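Local coordinates for protein phosphoserine phosphatase (Thermococcus onnurineus, PDB 4AP9) that probably hydrolyses L-phosphoserine with the help of magnesium, the last step of L-serine biosynthesis, as a member of the haloacid dehalogenase superfamily, at residues F138-E143 / D162-E167; F144-R149 / F166-M171. All coordinates share one frame; numbering follows the deposited sequence.

Interaction 1. Residues F138-E143 / D162-E167; sequences FRDKGE and DAKMFE. With 1PS (3-pyridinium-1-ylpropane-1-sulfonate), chain F.
Lys164 reaches across Asp140 at about a right angle and bonds its carboxylate in a salt bridge, NZ to OD2 2.8 Å. The ammonium comes to the syn side, 30° out of the carboxylate plane. The other oxygen, Asp140 OD1, N-caps helix 141-145 by accepting from Glu143 N at 2.8 Å, from above the plane. A chi1 of 57° puts Asp140 CG between the backbone N and the carbonyl carbon. Arg139 NH1 stands 3.0 Å from Lys164 NZ, two donors with no bond between them; Arg139 NE bonds Asp170 O of a neighbouring subunit. Asp162 caps the second helix, OD1 accepting from Met165 N, and OD1 is also within hydrogen-bonding reach of water 1 (3.0 Å), which the ligand sulfonate O3 approaches too. That water accepts from Gly142 N at 2.7 Å and so joins the two helix starts. The sulfonate takes a nearly straight bond from Lys141 N (3.0 Å to O3, 176°), while Lys141 NZ pairs with Asp15. Gly142 CA packs 3.8 Å from Met165 CA. Helices 141-145 and 163-168 thus meet at their N-terminal ends, with Lys141 and Met165 both resting on Ile101 of strand 97-102.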
loop_
_atom_site.group_PDB
_atom_site.type_symbol
_atom_site.label_atom_id
_atom_site.label_comp_id
_atom_site.label_asym_id
_atom_site.label_seq_id
_atom_site.Cartn_x
_atom_site.Cartn_y
_atom_site.Cartn_z
ATOM N N PHE A 138 -11.551 -21.199 -3.366
ATOM C CA PHE A 138 -10.534 -20.189 -3.619
ATOM C C PHE A 138 -10.523 -19.898 -5.126
ATOM O O PHE A 138 -10.929 -20.749 -5.920
ATOM C CB PHE A 138 -9.157 -20.637 -3.108
ATOM C CG PHE A 138 -8.708 -21.972 -3.640
ATOM C CD1 PHE A 138 -9.086 -23.142 -3.014
ATOM C CD2 PHE A 138 -7.914 -22.046 -4.771
ATOM C CE1 PHE A 138 -8.678 -24.366 -3.505
ATOM C CE2 PHE A 138 -7.496 -23.266 -5.271
ATOM C CZ PHE A 138 -7.879 -24.429 -4.642
ATOM N N ARG A 139 -10.103 -18.698 -5.516
ATOM C CA ARG A 139 -10.196 -18.285 -6.917
ATOM C C ARG A 139 -9.271 -19.132 -7.771
ATOM O O ARG A 139 -9.663 -19.650 -8.819
ATOM C CB ARG A 139 -9.801 -16.818 -7.058
ATOM C CG ARG A 139 -9.920 -16.260 -8.467
ATOM C CD ARG A 139 -9.383 -14.830 -8.477
ATOM N NE ARG A 139 -9.625 -14.154 -9.742
ATOM C CZ ARG A 139 -8.732 -13.381 -10.351
ATOM N NH1 ARG A 139 -7.530 -13.200 -9.809
ATOM N NH2 ARG A 139 -9.039 -12.805 -11.507
ATOM N N ASP A 140 -8.031 -19.243 -7.306
ATOM C CA ASP A 140 -6.985 -20.060 -7.928
ATOM C C ASP A 140 -5.858 -20.207 -6.902
ATOM O O ASP A 140 -5.891 -19.570 -5.845
ATOM C CB ASP A 140 -6.459 -19.427 -9.227
ATOM C CG ASP A 140 -5.922 -18.007 -9.028
ATOM O OD1 ASP A 140 -4.923 -17.824 -8.303
ATOM O OD2 ASP A 140 -6.477 -17.063 -9.626
ATOM N N LYS A 141 -4.861 -21.039 -7.198
ATOM C CA LYS A 141 -3.832 -21.337 -6.201
ATOM C C LYS A 141 -2.957 -20.146 -5.833
ATOM O O LYS A 141 -2.543 -20.012 -4.678
ATOM C CB LYS A 141 -2.988 -22.541 -6.623
ATOM C CG LYS A 141 -3.791 -23.836 -6.606
ATOM C CD LYS A 141 -3.189 -24.904 -7.504
ATOM C CE LYS A 141 -4.101 -26.133 -7.553
ATOM N NZ LYS A 141 -3.600 -27.201 -8.484
ATOM N N GLY A 142 -2.684 -19.271 -6.794
ATOM C CA GLY A 142 -1.979 -18.047 -6.477
ATOM C C GLY A 142 -2.763 -17.187 -5.502
ATOM O O GLY A 142 -2.198 -16.651 -4.534
ATOM N N GLU A 143 -4.068 -17.043 -5.746
ATOM C CA GLU A 143 -4.887 -16.217 -4.863
ATOM C C GLU A 143 -4.890 -16.816 -3.473
ATOM O O GLU A 143 -4.810 -16.097 -2.473
ATOM C CB GLU A 143 -6.331 -16.107 -5.369
ATOM C CG GLU A 143 -6.522 -15.127 -6.494
ATOM C CD GLU A 143 -5.975 -13.752 -6.163
ATOM O OE1 GLU A 143 -6.489 -13.104 -5.229
ATOM O OE2 GLU A 143 -5.033 -13.330 -6.850
ATOM N N ASP A 162 0.552 -23.505 -11.888
ATOM C CA ASP A 162 0.921 -22.608 -12.982
ATOM C C ASP A 162 1.758 -21.445 -12.481
ATOM O O ASP A 162 2.164 -21.407 -11.314
ATOM C CB ASP A 162 -0.322 -22.068 -13.695
ATOM C CG ASP A 162 -1.214 -21.226 -12.772
ATOM O OD1 ASP A 162 -0.824 -20.956 -11.606
ATOM O OD2 ASP A 162 -2.308 -20.842 -13.219
ATOM N N ALA A 163 2.007 -20.480 -13.362
ATOM C CA ALA A 163 2.887 -19.371 -13.003
ATOM C C ALA A 163 2.279 -18.542 -11.883
ATOM O O ALA A 163 2.991 -17.973 -11.068
ATOM C CB ALA A 163 3.170 -18.497 -14.218
ATOM N N LYS A 164 0.954 -18.461 -11.851
ATOM C CA LYS A 164 0.276 -17.644 -10.847
ATOM C C LYS A 164 0.641 -18.113 -9.439
ATOM O O LYS A 164 0.930 -17.312 -8.550
ATOM C CB LYS A 164 -1.244 -17.705 -11.052
ATOM C CG LYS A 164 -2.031 -16.638 -10.292
ATOM C CD LYS A 164 -3.436 -16.461 -10.872
ATOM C CE LYS A 164 -4.107 -15.206 -10.304
ATOM N NZ LYS A 164 -5.399 -14.855 -11.002
HETATM N N MSE A 165 0.641 -19.420 -9.241
HETATM C CA MSE A 165 0.976 -19.967 -7.930
HETATM C C MSE A 165 2.438 -19.730 -7.593
HETATM O O MSE A 165 2.775 -19.273 -6.502
HETATM C CB MSE A 165 0.662 -21.456 -7.864
HETATM C CG MSE A 165 0.824 -22.007 -6.480
HETATM SE SE MSE A 165 0.785 -23.954 -6.403
HETATM C CE MSE A 165 1.219 -24.170 -4.571
ATOM N N PHE A 166 3.319 -20.018 -8.542
ATOM C CA PHE A 166 4.749 -19.909 -8.269
ATOM C C PHE A 166 5.221 -18.461 -8.134
ATOM O O PHE A 166 6.194 -18.188 -7.429
ATOM C CB PHE A 166 5.559 -20.651 -9.336
ATOM C CG PHE A 166 5.555 -22.129 -9.165
ATOM C CD1 PHE A 166 6.210 -22.716 -8.089
ATOM C CD2 PHE A 166 4.908 -22.948 -10.078
ATOM C CE1 PHE A 166 6.216 -24.088 -7.922
ATOM C CE2 PHE A 166 4.917 -24.322 -9.919
ATOM C CZ PHE A 166 5.571 -24.897 -8.837
ATOM N N GLU A 167 4.537 -17.535 -8.799
ATOM C CA GLU A 167 4.864 -16.117 -8.662
ATOM C C GLU A 167 4.753 -15.669 -7.207
ATOM O O GLU A 167 5.459 -14.754 -6.766
ATOM C CB GLU A 167 3.948 -15.258 -9.540
ATOM C CG GLU A 167 4.596 -14.728 -10.822
ATOM C CD GLU A 167 3.649 -13.836 -11.631
ATOM O OE1 GLU A 167 2.410 -13.996 -11.505
ATOM O OE2 GLU A 167 4.144 -12.971 -12.389
HETATM N N1 1PS F . -4.044 -23.967 -14.360
HETATM C C1 1PS F . -4.313 -23.340 -15.512
HETATM C C2 1PS F . -3.738 -23.768 -16.700
HETATM C C3 1PS F . -3.213 -25.020 -14.320
HETATM C C4 1PS F . -2.592 -25.491 -15.470
HETATM C C5 1PS F . -2.859 -24.860 -16.692
HETATM C C6 1PS F . -4.695 -23.508 -13.160
HETATM C C7 1PS F . -4.149 -24.204 -11.956
HETATM C C8 1PS F . -5.249 -24.709 -11.061
HETATM S S1 1PS F . -5.848 -23.371 -10.069
HETATM O O1 1PS F . -6.397 -23.940 -8.824
HETATM O O2 1PS F . -6.941 -22.698 -10.746
HETATM O O3 1PS F . -4.771 -22.442 -9.887
HETATM O O HOH W 1 -2.686 -19.977 -9.421
#

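Interaction 2. Residues F144-R149 / F166-M171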
loop_
_atom_site.group_PDB
_atom_site.type_symbol
_atom_site.label_atom_id
_atom_site.label_comp_id
_atom_site.label_asym_id
_atom_site.label_seq_id
_atom_site.Cartn_x
_atom_site.Cartn_y
_atom_site.Cartn_z
ATOM N N PHE A 144 -4.965 -18.144 -3.406
ATOM C CA PHE A 144 -4.976 -18.812 -2.112
ATOM C C PHE A 144 -3.712 -18.508 -1.303
ATOM O O PHE A 144 -3.776 -18.328 -0.089
ATOM C CB PHE A 144 -5.130 -20.327 -2.252
ATOM C CG PHE A 144 -5.086 -21.045 -0.942
ATOM C CD1 PHE A 144 -6.136 -20.928 -0.046
ATOM C CD2 PHE A 144 -3.993 -21.814 -0.593
ATOM C CE1 PHE A 144 -6.087 -21.577 1.182
ATOM C CE2 PHE A 144 -3.950 -22.470 0.634
ATOM C CZ PHE A 144 -5.003 -22.344 1.509
ATOM N N LEU A 145 -2.569 -18.467 -1.975
ATOM C CA LEU A 145 -1.294 -18.192 -1.302
ATOM C C LEU A 145 -1.223 -16.836 -0.589
ATOM O O LEU A 145 -0.392 -16.655 0.300
ATOM C CB LEU A 145 -0.114 -18.340 -2.265
ATOM C CG LEU A 145 0.700 -19.639 -2.184
ATOM C CD1 LEU A 145 -0.172 -20.860 -2.408
ATOM C CD2 LEU A 145 1.874 -19.623 -3.165
ATOM N N LYS A 146 -2.075 -15.897 -0.988
ATOM C CA LYS A 146 -2.163 -14.599 -0.311
ATOM C C LYS A 146 -2.463 -14.757 1.177
ATOM O O LYS A 146 -2.221 -13.852 1.970
ATOM C CB LYS A 146 -3.234 -13.719 -0.959
ATOM C CG LYS A 146 -2.898 -13.217 -2.350
ATOM C CD LYS A 146 -4.021 -12.330 -2.868
ATOM C CE LYS A 146 -3.673 -11.693 -4.201
ATOM N NZ LYS A 146 -4.806 -10.880 -4.752
ATOM N N ARG A 147 -3.008 -15.915 1.543
ATOM C CA ARG A 147 -3.271 -16.257 2.936
ATOM C C ARG A 147 -1.993 -16.224 3.786
ATOM O O ARG A 147 -2.031 -15.988 4.997
ATOM C CB ARG A 147 -3.864 -17.663 2.940
ATOM C CG ARG A 147 -4.462 -18.110 4.229
ATOM C CD ARG A 147 -5.358 -19.312 3.962
ATOM N NE ARG A 147 -6.660 -18.921 3.430
ATOM C CZ ARG A 147 -7.799 -19.515 3.783
ATOM N NH1 ARG A 147 -7.766 -20.520 4.648
ATOM N NH2 ARG A 147 -8.960 -19.120 3.271
ATOM N N PHE A 148 -0.860 -16.459 3.130
ATOM C CA PHE A 148 0.426 -16.545 3.796
ATOM C C PHE A 148 1.360 -15.418 3.357
ATOM O O PHE A 148 2.573 -15.579 3.335
ATOM C CB PHE A 148 1.030 -17.926 3.512
ATOM C CG PHE A 148 0.062 -19.040 3.775
ATOM C CD1 PHE A 148 -0.225 -19.422 5.073
ATOM C CD2 PHE A 148 -0.598 -19.665 2.734
ATOM C CE1 PHE A 148 -1.140 -20.430 5.330
ATOM C CE2 PHE A 148 -1.521 -20.663 2.983
ATOM C CZ PHE A 148 -1.792 -21.049 4.271
ATOM N N ARG A 149 0.781 -14.268 3.033
ATOM C CA ARG A 149 1.542 -13.154 2.483
ATOM C C ARG A 149 2.469 -12.511 3.507
ATOM O O ARG A 149 3.418 -11.841 3.134
ATOM C CB ARG A 149 0.603 -12.097 1.903
ATOM C CG ARG A 149 -0.299 -11.436 2.943
ATOM C CD ARG A 149 -1.383 -10.574 2.297
ATOM N NE ARG A 149 -0.861 -9.346 1.698
ATOM C CZ ARG A 149 -0.841 -8.166 2.312
ATOM N NH1 ARG A 149 -1.300 -8.049 3.554
ATOM N NH2 ARG A 149 -0.355 -7.101 1.689
ATOM N N PHE A 166 3.319 -20.018 -8.542
ATOM C CA PHE A 166 4.749 -19.909 -8.269
ATOM C C PHE A 166 5.221 -18.461 -8.134
ATOM O O PHE A 166 6.194 -18.188 -7.429
ATOM C CB PHE A 166 5.559 -20.651 -9.336
ATOM C CG PHE A 166 5.555 -22.129 -9.165
ATOM C CD1 PHE A 166 6.210 -22.716 -8.089
ATOM C CD2 PHE A 166 4.908 -22.948 -10.078
ATOM C CE1 PHE A 166 6.216 -24.088 -7.922
ATOM C CE2 PHE A 166 4.917 -24.322 -9.919
ATOM C CZ PHE A 166 5.571 -24.897 -8.837
ATOM N N GLU A 167 4.537 -17.535 -8.799
ATOM C CA GLU A 167 4.864 -16.117 -8.662
ATOM C C GLU A 167 4.753 -15.669 -7.207
ATOM O O GLU A 167 5.459 -14.754 -6.766
ATOM C CB GLU A 167 3.948 -15.258 -9.540
ATOM C CG GLU A 167 4.596 -14.728 -10.822
ATOM C CD GLU A 167 3.649 -13.836 -11.631
ATOM O OE1 GLU A 167 2.410 -13.996 -11.505
ATOM O OE2 GLU A 167 4.144 -12.971 -12.389
ATOM N N ARG A 168 3.863 -16.327 -6.470
ATOM C CA ARG A 168 3.611 -16.007 -5.073
ATOM C C ARG A 168 4.704 -16.551 -4.162
ATOM O O ARG A 168 4.896 -16.053 -3.061
ATOM C CB ARG A 168 2.244 -16.572 -4.645
ATOM C CG ARG A 168 1.069 -15.712 -5.041
ATOM C CD ARG A 168 0.890 -14.681 -3.958
ATOM N NE ARG A 168 0.215 -13.474 -4.391
ATOM C CZ ARG A 168 0.196 -12.370 -3.656
ATOM N NH1 ARG A 168 0.824 -12.355 -2.475
ATOM N NH2 ARG A 168 -0.435 -11.291 -4.089
ATOM N N ALA A 169 5.421 -17.566 -4.628
ATOM C CA ALA A 169 6.392 -18.272 -3.800
ATOM C C ALA A 169 7.762 -17.591 -3.796
ATOM O O ALA A 169 8.194 -17.058 -4.814
ATOM C CB ALA A 169 6.533 -19.720 -4.282
ATOM N N ASP A 170 8.456 -17.637 -2.662
ATOM C CA ASP A 170 9.823 -17.117 -2.608
ATOM C C ASP A 170 10.815 -18.051 -3.266
ATOM O O ASP A 170 11.911 -17.642 -3.683
ATOM C CB ASP A 170 10.224 -16.832 -1.167
ATOM C CG ASP A 170 9.338 -15.797 -0.535
ATOM O OD1 ASP A 170 9.593 -14.599 -0.752
ATOM O OD2 ASP A 170 8.363 -16.176 0.145
HETATM N N MSE A 171 10.421 -19.316 -3.348
HETATM C CA MSE A 171 11.208 -20.352 -3.990
HETATM C C MSE A 171 10.195 -21.393 -4.430
HETATM O O MSE A 171 9.331 -21.779 -3.647
HETATM C CB MSE A 171 12.200 -20.955 -2.991
HETATM C CG MSE A 171 13.068 -22.066 -3.561
HETATM SE SE MSE A 171 14.374 -22.785 -2.289
HETATM C CE MSE A 171 15.355 -21.160 -1.895
HETATM O O HOH W 2 1.612 -14.776 -0.581
HETATM O O HOH W 3 0.092 -9.329 -1.127
#
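Arg168 lays its guanidinium against the aliphatic chain of Lys146 where two short helices, 141-145 and 163-168, run beside each other on the Rossmann-like alpha/beta core of the haloacid dehalogenase fold. Lys146 CG sits over the centre of one guanidinium face, 3.4 Å above its plane, and the two side chains cross obliquely. Farther along the lysine, CE approaches Arg168 NH2 to 3.3 Å. The ammonium itself is directed to Glu143, with which NZ forms a salt bridge; it remains 4.4 Å from Arg168 NH2, so the carbon chain, not the charge, makes the contact. Arg168 is bent at chi2 (-86°), which swings CD out of the line of CB and CG.

Nearer the backbone, the Leu145 and Arg168 side chains pass alongside one another, pointing opposite ways. Leu145 CD2 touches Arg168 CB at 3.4 Å, and Leu145 CB lies against Arg168 CB and CG. Leu145 also rests on Ile153 of strand 153-157, while Ala169 packs on Ala155 of the same strand, so both segments rest on that strand.

No direct hydrogen bond joins the segments; water carries the polar link. Leu145 O accepts from water 2, which in turn accepts from Arg168 NH1, tying the arginine to the backbone of segment 144-149. Arg149 approaches the guanidinium obliquely through CB, and Arg149 NE is 5.4 Å from Arg168 NH1, like charges not in contact. Between these two arginines lies water 3, in plane at the edge of both guanidinium groups: it accepts from Arg149 NE at 3.0 Å and, weakly, from Arg168 NH1 at 3.4 Å.

Overall arrangement
Interactions 1 and 2 are successive parts of one interface between helices 141-145 and 163-168, their centres 8 Å apart. The join is continuous: Gly142 O lies 3.4 Å from Arg168 CG, and Met165 O lies 3.5 Å from Leu145 CD2. Interaction 1 holds the end facing the pocket, where Phe138, Asp140, Lys141 and Asp162 belong to the residues around the bound 3-pyridinium-1-ylpropane-1-sulfonate. Interaction 2 continues away from it, the side chain of Leu145 being about 9 Å from the ligand. Glu143 spans the two contacts through its salt bridge to Lys146. The direct salt bridge of interaction 1 has no counterpart in interaction 2, where side-chain packing and water bridges join the segments.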